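Local coordinates for protein phosphopantetheine adenylyltransferase (Archaeoglobus fulgidus, PDB 3DO8) that probably catalyses the reversible transfer of an adenylyl group from ATP to 4'-phosphopantetheine, giving dephospho-CoA and pyrophosphate in coenzyme A biosynthesis, at residues A[21-25]-A[136-141]; A[35-41]-A[50-55]; A[82-86]-A[107-113]; A[89-95]-A[116-122]. One frame throughout, in Å; residues are numbered along the deposited sequence.

Overall arrangement
A five-stranded parallel sheet, strand order 3-2-1-4-5, forms the core, as expected of the HUP clan. Interaction 4 pairs strand 89-92 with 116-121, an edge strand of this chain, and interaction 1 lies against it: Val-22 CG2 meets Val-120 CG2 at 4.0 Å. Both also touch the second subunit. Interaction 3 fastens the far end of helix 97-110, which links the strands of interaction 4; the centres of interactions 3 and 4 are about 18 Å apart. Interaction 2, where strand 31-36 gives way to helix 38-44, lies across the chain's middle, about 21 Å from interaction 4 between centres. Trp-122 of interaction 4 packs on His-13 and His-16 of the HxGH signature, probably marking the nucleotide site.

Interaction 1: A[21-25]-A[136-141]; sequences DVAIK and IKRGEI
Asp-21 and Lys-25, one turn apart on helix 14-27, present their charged ends to the loop 136-141. Within the helix Lys-25 NZ takes the syn lone pair of Asp-21 OD2 at 2.6 Å, and the same ammonium donates to Lys-137 O at 3.1 Å. From the loop Arg-138 completes a salt-bridge network, its NH1 3.5 Å from Asp-21 OD2 with carboxylate and guanidinium planes 46° apart; its NH2 pairs with Glu-14. A weak bond runs from Gly-139 N to Asp-21 OD1, an oxygen that also receives the hydroxyl of Tyr-66. Water 1 links Ile-24 O to Glu-140 OE2.

The Lys-25 chain runs extended beyond CG and lays CE 3.0 Å from Gly-139 O, an oxygen with no hydrogen-bond partner in the model. Ile-24 CG2 makes an apolar contact with Glu-140 CG at 3.8 Å. A methionine in place of Lys-25 would probably leave Asp-21 OD2 without its closest cationic mate and Lys-137 O without this donor.

Tyr-89 of the second subunit also hydrogen-bonds to Asp-21 OD2. With two cations and several hydrogen-bond donors around it, the buried carboxylate is likely to stay ionised, tying the C-terminal loop to the helix beside the subunit interface.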
loop_
_atom_site.group_PDB
_atom_site.type_symbol
_atom_site.label_atom_id
_atom_site.label_comp_id
_atom_site.label_asym_id
_atom_site.label_seq_id
_atom_site.Cartn_x
_atom_site.Cartn_y
_atom_site.Cartn_z
ATOM N N ASP A 21 -1.612 -9.250 -2.734
ATOM C CA ASP A 21 -1.786 -9.398 -1.277
ATOM C C ASP A 21 -2.289 -8.078 -0.695
ATOM O O ASP A 21 -3.190 -8.043 0.121
ATOM C CB ASP A 21 -0.468 -9.764 -0.596
ATOM C CG ASP A 21 -0.658 -10.182 0.852
ATOM O OD1 ASP A 21 -1.401 -11.168 1.081
ATOM O OD2 ASP A 21 -0.052 -9.521 1.759
ATOM N N VAL A 22 -1.646 -6.990 -1.078
ATOM C CA VAL A 22 -2.029 -5.671 -0.551
ATOM C C VAL A 22 -3.484 -5.375 -0.976
ATOM O O VAL A 22 -4.298 -4.967 -0.170
ATOM C CB VAL A 22 -1.035 -4.544 -1.002
ATOM C CG1 VAL A 22 -1.610 -3.159 -0.729
ATOM C CG2 VAL A 22 0.341 -4.751 -0.367
ATOM N N ALA A 23 -3.815 -5.606 -2.238
ATOM C CA ALA A 23 -5.154 -5.295 -2.736
ATOM C C ALA A 23 -6.216 -6.091 -1.978
ATOM O O ALA A 23 -7.255 -5.548 -1.622
ATOM C CB ALA A 23 -5.266 -5.547 -4.233
ATOM N N ILE A 24 -5.971 -7.385 -1.739
ATOM C CA ILE A 24 -6.937 -8.222 -1.051
ATOM C C ILE A 24 -7.066 -7.878 0.424
ATOM O O ILE A 24 -8.170 -7.912 0.982
ATOM C CB ILE A 24 -6.652 -9.728 -1.275
ATOM C CG1 ILE A 24 -6.864 -10.047 -2.764
ATOM C CG2 ILE A 24 -7.535 -10.563 -0.391
ATOM C CD1 ILE A 24 -6.526 -11.479 -3.219
ATOM N N LYS A 25 -5.956 -7.546 1.063
ATOM C CA LYS A 25 -6.005 -7.095 2.434
ATOM C C LYS A 25 -6.810 -5.798 2.537
ATOM O O LYS A 25 -7.584 -5.618 3.490
ATOM C CB LYS A 25 -4.594 -7.004 3.034
ATOM C CG LYS A 25 -4.030 -8.402 3.332
ATOM C CD LYS A 25 -2.579 -8.442 3.724
ATOM C CE LYS A 25 -2.207 -9.869 4.155
ATOM N NZ LYS A 25 -0.745 -10.081 4.240
ATOM N N ILE A 136 6.305 -12.352 3.492
ATOM C CA ILE A 136 4.965 -11.863 3.773
ATOM C C ILE A 136 4.025 -13.064 3.845
ATOM O O ILE A 136 3.963 -13.876 2.912
ATOM C CB ILE A 136 4.437 -10.919 2.685
ATOM C CG1 ILE A 136 5.280 -9.638 2.602
ATOM C CG2 ILE A 136 2.987 -10.575 2.971
ATOM C CD1 ILE A 136 5.264 -8.990 1.226
ATOM N N LYS A 137 3.300 -13.173 4.952
ATOM C CA LYS A 137 2.296 -14.211 5.095
ATOM C C LYS A 137 1.048 -13.826 4.287
ATOM O O LYS A 137 0.306 -12.912 4.670
ATOM C CB LYS A 137 1.970 -14.416 6.572
ATOM C CG LYS A 137 3.185 -14.889 7.383
ATOM C CD LYS A 137 3.321 -16.407 7.411
ATOM C CE LYS A 137 2.331 -17.036 8.386
ATOM N NZ LYS A 137 2.746 -18.407 8.817
ATOM N N ARG A 138 0.850 -14.512 3.156
ATOM C CA ARG A 138 -0.314 -14.274 2.288
ATOM C C ARG A 138 -1.591 -14.750 2.933
ATOM O O ARG A 138 -1.624 -15.794 3.578
ATOM C CB ARG A 138 -0.191 -15.013 0.951
ATOM C CG ARG A 138 1.057 -14.721 0.172
ATOM C CD ARG A 138 1.411 -13.268 0.221
ATOM N NE ARG A 138 2.396 -12.933 -0.804
ATOM C CZ ARG A 138 2.944 -11.731 -0.966
ATOM N NH1 ARG A 138 2.635 -10.711 -0.162
ATOM N NH2 ARG A 138 3.817 -11.555 -1.935
ATOM N N GLY A 139 -2.649 -13.980 2.729
ATOM C CA GLY A 139 -3.973 -14.326 3.218
ATOM C C GLY A 139 -4.705 -13.061 3.605
ATOM O O GLY A 139 -4.175 -11.962 3.478
ATOM N N GLU A 140 -5.947 -13.214 4.034
ATOM C CA GLU A 140 -6.656 -12.131 4.681
ATOM C C GLU A 140 -6.290 -12.257 6.160
ATOM O O GLU A 140 -5.939 -13.349 6.613
ATOM C CB GLU A 140 -8.153 -12.256 4.400
ATOM C CG GLU A 140 -8.427 -12.152 2.900
ATOM C CD GLU A 140 -9.872 -12.398 2.496
ATOM O OE1 GLU A 140 -10.214 -13.577 2.217
ATOM O OE2 GLU A 140 -10.638 -11.403 2.402
ATOM N N ILE A 141 -6.312 -11.145 6.890
ATOM C CA ILE A 141 -5.866 -11.138 8.288
ATOM C C ILE A 141 -7.015 -11.408 9.295
ATOM O O ILE A 141 -6.783 -12.000 10.351
ATOM C CB ILE A 141 -5.126 -9.798 8.651
ATOM C CG1 ILE A 141 -6.100 -8.625 8.713
ATOM C CG2 ILE A 141 -3.990 -9.486 7.654
ATOM C CD1 ILE A 141 -5.445 -7.344 9.096
HETATM O O HOH W 1 -9.172 -9.086 3.141
#

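Interaction 2: A[35-41]-A[50-55]; sequences VTSDRMA and PFAIRA
The backbone leaves strand 31-36 at Thr-36 and enters helix 38-44 beside the first turn of helix 51-66, Ser-37 CA lying 5.7 Å from Phe-51 CA. Two helix starts thus meet at a strand end in the parallel sheet of this Rossmann-like nucleotidyltransferase fold; Ser-37 is the N-cap of one, its OG accepting from Met-40 N. Arg-54 reaches back, bent at CG-CD (chi3 -74°), and grips Thr-36 O end-on, from NH1 at 3.0 Å and NH2 at 2.9 Å. The oxygen lies close to the guanidinium plane, while Ala-41 CB sits over one face. NH1 also bonds to Thr-8 O, in the loop after strand 3-7. Phe-51 turns the edge of its ring to the carbonyl oxygens of Val-35 and Thr-36, and its CD1 packs on Val-35 CG1 at 3.8 Å. Asp-38 OD1 takes two donors from helix 51-66: Arg-54 NH2, in a salt bridge at 3.1 Å, and Phe-51 N, which donates to the oxygen's syn lone pair at 2.7 Å.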
loop_
_atom_site.group_PDB
_atom_site.type_symbol
_atom_site.label_atom_id
_atom_site.label_comp_id
_atom_site.label_asym_id
_atom_site.label_seq_id
_atom_site.Cartn_x
_atom_site.Cartn_y
_atom_site.Cartn_z
ATOM N N VAL A 35 -6.950 -7.229 -16.223
ATOM C CA VAL A 35 -5.898 -7.921 -16.955
ATOM C C VAL A 35 -5.891 -7.357 -18.388
ATOM O O VAL A 35 -6.939 -7.290 -19.054
ATOM C CB VAL A 35 -6.144 -9.439 -16.907
ATOM C CG1 VAL A 35 -5.151 -10.172 -17.833
ATOM C CG2 VAL A 35 -6.074 -9.922 -15.436
ATOM N N THR A 36 -4.715 -6.952 -18.862
ATOM C CA THR A 36 -4.612 -6.292 -20.160
ATOM C C THR A 36 -5.053 -7.219 -21.296
ATOM O O THR A 36 -4.752 -8.417 -21.308
ATOM C CB THR A 36 -3.173 -5.825 -20.427
ATOM O OG1 THR A 36 -2.283 -6.920 -20.235
ATOM C CG2 THR A 36 -2.770 -4.675 -19.503
ATOM N N SER A 37 -5.746 -6.654 -22.275
ATOM C CA SER A 37 -6.016 -7.364 -23.522
ATOM C C SER A 37 -4.696 -7.754 -24.220
ATOM O O SER A 37 -3.629 -7.180 -23.936
ATOM C CB SER A 37 -6.834 -6.442 -24.436
ATOM O OG SER A 37 -5.985 -5.419 -24.904
ATOM N N ASP A 38 -4.763 -8.697 -25.154
ATOM C CA ASP A 38 -3.573 -9.071 -25.939
ATOM C C ASP A 38 -2.947 -7.853 -26.632
ATOM O O ASP A 38 -1.732 -7.681 -26.636
ATOM C CB ASP A 38 -3.940 -10.120 -26.987
ATOM C CG ASP A 38 -4.293 -11.455 -26.384
ATOM O OD1 ASP A 38 -4.058 -11.635 -25.178
ATOM O OD2 ASP A 38 -4.825 -12.318 -27.110
ATOM N N ARG A 39 -3.789 -6.993 -27.184
ATOM C CA ARG A 39 -3.302 -5.803 -27.900
ATOM C C ARG A 39 -2.409 -4.965 -27.009
ATOM O O ARG A 39 -1.284 -4.609 -27.355
ATOM C CB ARG A 39 -4.466 -4.941 -28.348
ATOM C CG ARG A 39 -4.984 -5.243 -29.716
ATOM C CD ARG A 39 -5.640 -3.991 -30.329
ATOM N NE ARG A 39 -6.817 -4.334 -31.135
ATOM C CZ ARG A 39 -6.801 -5.074 -32.250
ATOM N NH1 ARG A 39 -5.662 -5.591 -32.730
ATOM N NH2 ARG A 39 -7.947 -5.315 -32.888
ATOM N N MET A 40 -2.934 -4.707 -25.820
ATOM C CA MET A 40 -2.304 -3.869 -24.832
ATOM C C MET A 40 -1.048 -4.496 -24.226
ATOM O O MET A 40 -0.056 -3.807 -23.946
ATOM C CB MET A 40 -3.353 -3.640 -23.755
ATOM C CG MET A 40 -3.096 -2.550 -22.796
ATOM S SD MET A 40 -4.679 -1.733 -22.451
ATOM C CE MET A 40 -4.586 -0.734 -23.995
ATOM N N ALA A 41 -1.097 -5.805 -23.992
ATOM C CA ALA A 41 0.037 -6.513 -23.433
ATOM C C ALA A 41 1.251 -6.416 -24.370
ATOM O O ALA A 41 2.375 -6.197 -23.920
ATOM C CB ALA A 41 -0.336 -7.963 -23.197
ATOM N N PRO A 50 -2.070 -15.708 -24.186
ATOM C CA PRO A 50 -3.354 -15.042 -24.433
ATOM C C PRO A 50 -3.984 -14.502 -23.154
ATOM O O PRO A 50 -3.727 -15.023 -22.062
ATOM C CB PRO A 50 -4.226 -16.153 -24.987
ATOM C CG PRO A 50 -3.256 -17.100 -25.639
ATOM C CD PRO A 50 -2.102 -17.106 -24.671
ATOM N N PHE A 51 -4.811 -13.464 -23.314
ATOM C CA PHE A 51 -5.590 -12.917 -22.215
ATOM C C PHE A 51 -6.246 -14.011 -21.375
ATOM O O PHE A 51 -6.129 -14.000 -20.157
ATOM C CB PHE A 51 -6.648 -11.943 -22.755
ATOM C CG PHE A 51 -7.693 -11.584 -21.743
ATOM C CD1 PHE A 51 -7.451 -10.574 -20.832
ATOM C CD2 PHE A 51 -8.900 -12.276 -21.683
ATOM C CE1 PHE A 51 -8.399 -10.247 -19.888
ATOM C CE2 PHE A 51 -9.841 -11.978 -20.704
ATOM C CZ PHE A 51 -9.581 -10.960 -19.810
ATOM N N ALA A 52 -6.953 -14.946 -22.007
ATOM C CA ALA A 52 -7.665 -15.979 -21.273
ATOM C C ALA A 52 -6.740 -16.776 -20.347
ATOM O O ALA A 52 -7.127 -17.134 -19.230
ATOM C CB ALA A 52 -8.432 -16.921 -22.247
ATOM N N ILE A 53 -5.512 -17.038 -20.806
ATOM C CA ILE A 53 -4.563 -17.826 -20.015
ATOM C C ILE A 53 -4.033 -16.987 -18.844
ATOM O O ILE A 53 -3.961 -17.463 -17.712
ATOM C CB ILE A 53 -3.398 -18.328 -20.897
ATOM C CG1 ILE A 53 -3.915 -19.326 -21.934
ATOM C CG2 ILE A 53 -2.266 -18.912 -20.056
ATOM C CD1 ILE A 53 -4.499 -20.584 -21.388
ATOM N N ARG A 54 -3.683 -15.731 -19.111
ATOM C CA ARG A 54 -3.220 -14.816 -18.055
ATOM C C ARG A 54 -4.302 -14.594 -16.979
ATOM O O ARG A 54 -4.027 -14.656 -15.780
ATOM C CB ARG A 54 -2.718 -13.497 -18.659
ATOM C CG ARG A 54 -1.473 -13.714 -19.515
ATOM C CD ARG A 54 -0.935 -12.442 -20.144
ATOM N NE ARG A 54 -1.744 -11.960 -21.248
ATOM C CZ ARG A 54 -2.498 -10.872 -21.243
ATOM N NH1 ARG A 54 -2.619 -10.110 -20.164
ATOM N NH2 ARG A 54 -3.152 -10.565 -22.359
ATOM N N ALA A 55 -5.527 -14.351 -17.414
ATOM C CA ALA A 55 -6.658 -14.203 -16.485
ATOM C C ALA A 55 -6.841 -15.463 -15.639
ATOM O O ALA A 55 -7.009 -15.368 -14.429
ATOM C CB ALA A 55 -7.954 -13.844 -17.238
#

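Interaction 3: A[82-86]-A[107-113]; sequences TLDVD and REELGKR
Arg-107 NH1 donates to two carbonyl oxygens of the loop 82-86, Thr-82 O and Val-85 O, each at 2.8 Å and from above the carbonyl plane. NH2 forms a salt bridge with Asp-86 OD1 at 2.9 Å, and together with NE it holds Arg-113 O side-on. On the opposite face of the carboxylate Lys-112 NZ reaches the same OD1 at 3.0 Å, its chain bent twice (chi2 -72°, chi3 -76°) to meet Asp-84 O as well. Arg-113 lays a guanidinium face over Asp-86 OD2, a purely electrostatic pairing, and water 3 donates to that oxygen. A leucine replacing Arg-107 would probably leave Thr-82 O, Val-85 O and Arg-113 O without these donors, and Asp-86 OD1 with Lys-112 but not this guanidinium.

Further out, Leu-83 and Arg-107 run past each other in opposite senses, Leu-83 CD2 3.8 Å from Arg-107 CG, and Leu-83 CB touches Leu-110 CD1. Gly-111 ends helix 97-110 in a Schellman motif, and the contact ties that end to the loop leading into strand 89-92.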
loop_
_atom_site.group_PDB
_atom_site.type_symbol
_atom_site.label_atom_id
_atom_site.label_comp_id
_atom_site.label_asym_id
_atom_site.label_seq_id
_atom_site.Cartn_x
_atom_site.Cartn_y
_atom_site.Cartn_z
ATOM N N THR A 82 -11.123 3.028 -14.538
ATOM C CA THR A 82 -10.819 3.895 -13.410
ATOM C C THR A 82 -11.238 5.349 -13.577
ATOM O O THR A 82 -11.130 6.105 -12.645
ATOM C CB THR A 82 -9.315 3.877 -13.074
ATOM O OG1 THR A 82 -8.601 4.412 -14.183
ATOM C CG2 THR A 82 -8.829 2.460 -12.708
ATOM N N LEU A 83 -11.750 5.755 -14.754
ATOM C CA LEU A 83 -12.316 7.095 -14.891
ATOM C C LEU A 83 -13.817 7.102 -14.677
ATOM O O LEU A 83 -14.431 8.155 -14.682
ATOM C CB LEU A 83 -12.011 7.670 -16.275
ATOM C CG LEU A 83 -10.541 7.883 -16.593
ATOM C CD1 LEU A 83 -10.366 8.521 -17.950
ATOM C CD2 LEU A 83 -9.852 8.686 -15.498
ATOM N N ASP A 84 -14.402 5.921 -14.519
ATOM C CA ASP A 84 -15.849 5.746 -14.498
ATOM C C ASP A 84 -16.272 5.246 -13.109
ATOM O O ASP A 84 -17.052 5.902 -12.395
ATOM C CB ASP A 84 -16.213 4.738 -15.607
ATOM C CG ASP A 84 -17.647 4.817 -16.039
ATOM O OD1 ASP A 84 -18.300 5.861 -15.806
ATOM O OD2 ASP A 84 -18.107 3.819 -16.634
ATOM N N VAL A 85 -15.704 4.130 -12.697
ATOM C CA VAL A 85 -16.040 3.515 -11.415
ATOM C C VAL A 85 -15.359 4.257 -10.296
ATOM O O VAL A 85 -14.198 4.708 -10.443
ATOM C CB VAL A 85 -15.598 2.031 -11.395
ATOM C CG1 VAL A 85 -15.850 1.364 -9.994
ATOM C CG2 VAL A 85 -16.248 1.254 -12.521
ATOM N N ASP A 86 -16.039 4.352 -9.155
ATOM C CA ASP A 86 -15.470 4.973 -7.986
ATOM C C ASP A 86 -14.807 3.840 -7.210
ATOM O O ASP A 86 -15.466 2.823 -6.852
ATOM C CB ASP A 86 -16.490 5.720 -7.122
ATOM C CG ASP A 86 -17.023 6.999 -7.785
ATOM O OD1 ASP A 86 -16.330 7.602 -8.631
ATOM O OD2 ASP A 86 -18.155 7.420 -7.442
ATOM N N ARG A 107 -9.506 12.138 -13.570
ATOM C CA ARG A 107 -10.696 12.127 -12.729
ATOM C C ARG A 107 -11.019 13.552 -12.279
ATOM O O ARG A 107 -12.178 13.974 -12.336
ATOM C CB ARG A 107 -10.528 11.187 -11.542
ATOM C CG ARG A 107 -10.629 9.727 -11.957
ATOM C CD ARG A 107 -10.443 8.779 -10.801
ATOM N NE ARG A 107 -11.531 8.840 -9.818
ATOM C CZ ARG A 107 -12.634 8.090 -9.805
ATOM N NH1 ARG A 107 -12.863 7.189 -10.742
ATOM N NH2 ARG A 107 -13.521 8.229 -8.814
ATOM N N GLU A 108 -10.008 14.292 -11.850
ATOM C CA GLU A 108 -10.289 15.670 -11.409
ATOM C C GLU A 108 -10.851 16.500 -12.560
ATOM O O GLU A 108 -11.786 17.289 -12.366
ATOM C CB GLU A 108 -9.066 16.331 -10.787
ATOM C CG GLU A 108 -9.402 17.722 -10.199
ATOM C CD GLU A 108 -8.286 18.288 -9.321
ATOM O OE1 GLU A 108 -7.174 17.759 -9.337
ATOM O OE2 GLU A 108 -8.542 19.302 -8.616
ATOM N N GLU A 109 -10.299 16.339 -13.749
ATOM C CA GLU A 109 -10.791 17.087 -14.910
ATOM C C GLU A 109 -12.243 16.742 -15.256
ATOM O O GLU A 109 -12.998 17.605 -15.739
ATOM C CB GLU A 109 -9.915 16.834 -16.140
ATOM C CG GLU A 109 -8.513 17.380 -16.017
ATOM C CD GLU A 109 -7.660 17.094 -17.231
ATOM O OE1 GLU A 109 -8.198 16.721 -18.305
ATOM O OE2 GLU A 109 -6.420 17.278 -17.118
ATOM N N LEU A 110 -12.616 15.481 -15.067
ATOM C CA LEU A 110 -13.936 14.987 -15.426
ATOM C C LEU A 110 -15.002 15.262 -14.363
ATOM O O LEU A 110 -16.209 15.232 -14.667
ATOM C CB LEU A 110 -13.884 13.484 -15.673
ATOM C CG LEU A 110 -13.078 13.073 -16.913
ATOM C CD1 LEU A 110 -12.936 11.548 -16.876
ATOM C CD2 LEU A 110 -13.728 13.590 -18.205
ATOM N N GLY A 111 -14.568 15.555 -13.145
ATOM C CA GLY A 111 -15.470 15.803 -12.023
ATOM C C GLY A 111 -15.757 14.570 -11.201
ATOM O O GLY A 111 -16.871 14.399 -10.677
ATOM N N LYS A 112 -14.738 13.710 -11.093
ATOM C CA LYS A 112 -14.796 12.518 -10.242
ATOM C C LYS A 112 -13.877 12.691 -9.045
ATOM O O LYS A 112 -12.794 13.289 -9.156
ATOM C CB LYS A 112 -14.327 11.311 -11.037
ATOM C CG LYS A 112 -15.062 11.040 -12.292
ATOM C CD LYS A 112 -16.428 10.514 -12.035
ATOM C CE LYS A 112 -16.404 9.052 -11.607
ATOM N NZ LYS A 112 -17.729 8.599 -11.116
ATOM N N ARG A 113 -14.261 12.132 -7.909
ATOM C CA ARG A 113 -13.384 12.216 -6.739
ATOM C C ARG A 113 -12.113 11.415 -6.963
ATOM O O ARG A 113 -12.142 10.374 -7.557
ATOM C CB ARG A 113 -14.049 11.702 -5.494
ATOM C CG ARG A 113 -14.497 10.290 -5.544
ATOM C CD ARG A 113 -14.707 9.786 -4.117
ATOM N NE ARG A 113 -15.549 8.592 -4.072
ATOM C CZ ARG A 113 -16.869 8.593 -4.273
ATOM N NH1 ARG A 113 -17.510 9.709 -4.581
ATOM N NH2 ARG A 113 -17.546 7.457 -4.197
HETATM O O HOH W 2 -19.089 7.872 -13.762
HETATM O O HOH W 3 -19.907 6.073 -5.969
#

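Interaction 4: A[89-95]-A[116-122]; sequences YLVVSPE and TIVKVDW
Tyr-89 and Thr-116 lie side by side and point the same way at the start of two parallel strands, Tyr-89 CD1 3.7 Å from Thr-116 CB. The same CD1 comes to 3.5 Å from Val-118 CG2. Further along this face Val-91 CG1 meets Val-120 CG2, and helix 14-27 covers the two valines with Leu-26 and Val-22. On the other face, under helix 97-110, Val-92 CG2 touches Ile-117 CG2 at 3.7 Å; it lies between its own backbone N and carbonyl carbon, turned toward the neighbouring strand.

Past the strand ends, Trp-122 offers one face of its indole to Ser-93 and Pro-94. Ser-93 CB stands 3.6 Å from the centroid of the six-membered ring, 10° off its normal, and Pro-94 CD covers the five-membered ring, both as CH-pi contacts. Glu-95 comes instead to the ring edge, its carboxylate plane 84° from that of the indole. His-13 and His-16, of the HxGH nucleotidyltransferase signature, pack edge-to-face with Trp-122, which probably sets this end of the strands beside the active site.

Four backbone bonds, ending with Val-120 N to Val-92 O at 2.8 Å, join the strands of this beta-alpha-beta crossover. Lys-119 and Asp-121 pair with a strand of the second subunit, extending the sheet across the interface. Polar backbone pairing between two largely apolar faces thus gives way to aromatic packing where the strands end.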
loop_
_atom_site.group_PDB
_atom_site.type_symbol
_atom_site.label_atom_id
_atom_site.label_comp_id
_atom_site.label_asym_id
_atom_site.label_seq_id
_atom_site.Cartn_x
_atom_site.Cartn_y
_atom_site.Cartn_z
ATOM N N TYR A 89 -9.315 2.731 -3.289
ATOM C CA TYR A 89 -7.865 2.571 -3.383
ATOM C C TYR A 89 -7.532 2.049 -4.789
ATOM O O TYR A 89 -8.276 1.238 -5.349
ATOM C CB TYR A 89 -7.369 1.529 -2.359
ATOM C CG TYR A 89 -7.456 1.992 -0.918
ATOM C CD1 TYR A 89 -6.687 3.050 -0.468
ATOM C CD2 TYR A 89 -8.310 1.367 -0.011
ATOM C CE1 TYR A 89 -6.735 3.466 0.835
ATOM C CE2 TYR A 89 -8.389 1.800 1.307
ATOM C CZ TYR A 89 -7.584 2.855 1.720
ATOM O OH TYR A 89 -7.588 3.337 3.030
ATOM N N LEU A 90 -6.379 2.480 -5.285
ATOM C CA LEU A 90 -5.791 1.984 -6.513
ATOM C C LEU A 90 -4.385 1.532 -6.154
ATOM O O LEU A 90 -3.545 2.351 -5.738
ATOM C CB LEU A 90 -5.731 3.098 -7.558
ATOM C CG LEU A 90 -5.002 2.846 -8.905
ATOM C CD1 LEU A 90 -5.403 1.553 -9.630
ATOM C CD2 LEU A 90 -5.133 4.111 -9.824
ATOM N N VAL A 91 -4.160 0.231 -6.251
ATOM C CA VAL A 91 -2.918 -0.403 -5.845
ATOM C C VAL A 91 -2.048 -0.558 -7.089
ATOM O O VAL A 91 -2.481 -1.164 -8.073
ATOM C CB VAL A 91 -3.139 -1.788 -5.182
ATOM C CG1 VAL A 91 -1.757 -2.478 -4.950
ATOM C CG2 VAL A 91 -3.905 -1.602 -3.880
ATOM N N VAL A 92 -0.838 0.003 -7.016
ATOM C CA VAL A 92 0.074 0.079 -8.149
ATOM C C VAL A 92 1.509 -0.238 -7.741
ATOM O O VAL A 92 1.829 -0.279 -6.587
ATOM C CB VAL A 92 0.020 1.485 -8.828
ATOM C CG1 VAL A 92 -1.356 1.683 -9.420
ATOM C CG2 VAL A 92 0.380 2.581 -7.872
ATOM N N SER A 93 2.338 -0.509 -8.737
ATOM C CA SER A 93 3.754 -0.756 -8.554
ATOM C C SER A 93 4.507 0.460 -9.056
ATOM O O SER A 93 3.904 1.397 -9.573
ATOM C CB SER A 93 4.162 -1.965 -9.369
ATOM O OG SER A 93 4.196 -1.649 -10.734
ATOM N N PRO A 94 5.836 0.469 -8.913
ATOM C CA PRO A 94 6.580 1.602 -9.489
ATOM C C PRO A 94 6.389 1.753 -10.988
ATOM O O PRO A 94 6.426 2.883 -11.487
ATOM C CB PRO A 94 8.043 1.273 -9.131
ATOM C CG PRO A 94 7.925 0.414 -7.886
ATOM C CD PRO A 94 6.706 -0.446 -8.138
ATOM N N GLU A 95 6.094 0.656 -11.674
ATOM C CA GLU A 95 5.919 0.663 -13.119
ATOM C C GLU A 95 4.587 1.272 -13.539
ATOM O O GLU A 95 4.441 1.751 -14.686
ATOM C CB GLU A 95 5.994 -0.760 -13.684
ATOM C CG GLU A 95 7.370 -1.399 -13.576
ATOM C CD GLU A 95 7.421 -2.787 -14.210
ATOM O OE1 GLU A 95 6.420 -3.216 -14.851
ATOM O OE2 GLU A 95 8.471 -3.464 -14.073
ATOM N N THR A 116 -7.474 7.062 -3.661
ATOM C CA THR A 116 -6.222 6.989 -2.886
ATOM C C THR A 116 -5.258 5.993 -3.545
ATOM O O THR A 116 -5.571 4.813 -3.636
ATOM C CB THR A 116 -6.473 6.617 -1.419
ATOM O OG1 THR A 116 -7.268 7.650 -0.825
ATOM C CG2 THR A 116 -5.153 6.532 -0.656
ATOM N N ILE A 117 -4.095 6.482 -3.963
ATOM C CA ILE A 117 -3.090 5.645 -4.592
ATOM C C ILE A 117 -2.234 4.995 -3.523
ATOM O O ILE A 117 -1.686 5.678 -2.602
ATOM C CB ILE A 117 -2.207 6.434 -5.580
ATOM C CG1 ILE A 117 -3.081 7.065 -6.687
ATOM C CG2 ILE A 117 -1.113 5.558 -6.189
ATOM C CD1 ILE A 117 -2.359 8.062 -7.585
ATOM N N VAL A 118 -2.098 3.679 -3.682
ATOM C CA VAL A 118 -1.289 2.840 -2.796
ATOM C C VAL A 118 -0.178 2.222 -3.643
ATOM O O VAL A 118 -0.425 1.335 -4.450
ATOM C CB VAL A 118 -2.156 1.757 -2.085
ATOM C CG1 VAL A 118 -1.256 0.866 -1.186
ATOM C CG2 VAL A 118 -3.328 2.435 -1.351
ATOM N N LYS A 119 1.039 2.757 -3.510
ATOM C CA LYS A 119 2.153 2.329 -4.321
ATOM C C LYS A 119 2.933 1.295 -3.554
ATOM O O LYS A 119 3.443 1.556 -2.466
ATOM C CB LYS A 119 3.078 3.498 -4.623
ATOM C CG LYS A 119 4.214 3.158 -5.553
ATOM C CD LYS A 119 5.178 4.319 -5.592
ATOM C CE LYS A 119 6.341 4.061 -6.522
ATOM N NZ LYS A 119 7.651 4.365 -5.835
ATOM N N VAL A 120 3.025 0.116 -4.120
ATOM C CA VAL A 120 3.762 -0.977 -3.476
ATOM C C VAL A 120 5.106 -1.073 -4.189
ATOM O O VAL A 120 5.161 -1.361 -5.394
ATOM C CB VAL A 120 2.990 -2.268 -3.611
ATOM C CG1 VAL A 120 3.744 -3.479 -3.004
ATOM C CG2 VAL A 120 1.552 -2.080 -3.031
ATOM N N ASP A 121 6.187 -0.808 -3.460
ATOM C CA ASP A 121 7.550 -0.920 -4.029
ATOM C C ASP A 121 7.912 -2.398 -4.034
ATOM O O ASP A 121 8.424 -2.963 -3.075
ATOM C CB ASP A 121 8.547 -0.089 -3.239
ATOM C CG ASP A 121 8.577 1.395 -3.648
ATOM O OD1 ASP A 121 7.773 1.870 -4.482
ATOM O OD2 ASP A 121 9.463 2.090 -3.128
ATOM N N TRP A 122 7.593 -3.024 -5.136
ATOM C CA TRP A 122 7.584 -4.476 -5.213
ATOM C C TRP A 122 8.942 -5.124 -5.458
ATOM O O TRP A 122 9.002 -6.357 -5.577
ATOM C CB TRP A 122 6.553 -4.903 -6.275
ATOM C CG TRP A 122 6.915 -4.584 -7.699
ATOM C CD1 TRP A 122 8.014 -3.893 -8.154
ATOM C CD2 TRP A 122 6.153 -4.922 -8.858
ATOM N NE1 TRP A 122 7.982 -3.800 -9.531
ATOM C CE2 TRP A 122 6.862 -4.442 -9.986
ATOM C CE3 TRP A 122 4.945 -5.583 -9.056
ATOM C CZ2 TRP A 122 6.393 -4.603 -11.285
ATOM C CZ3 TRP A 122 4.492 -5.762 -10.346
ATOM C CH2 TRP A 122 5.206 -5.270 -11.443
#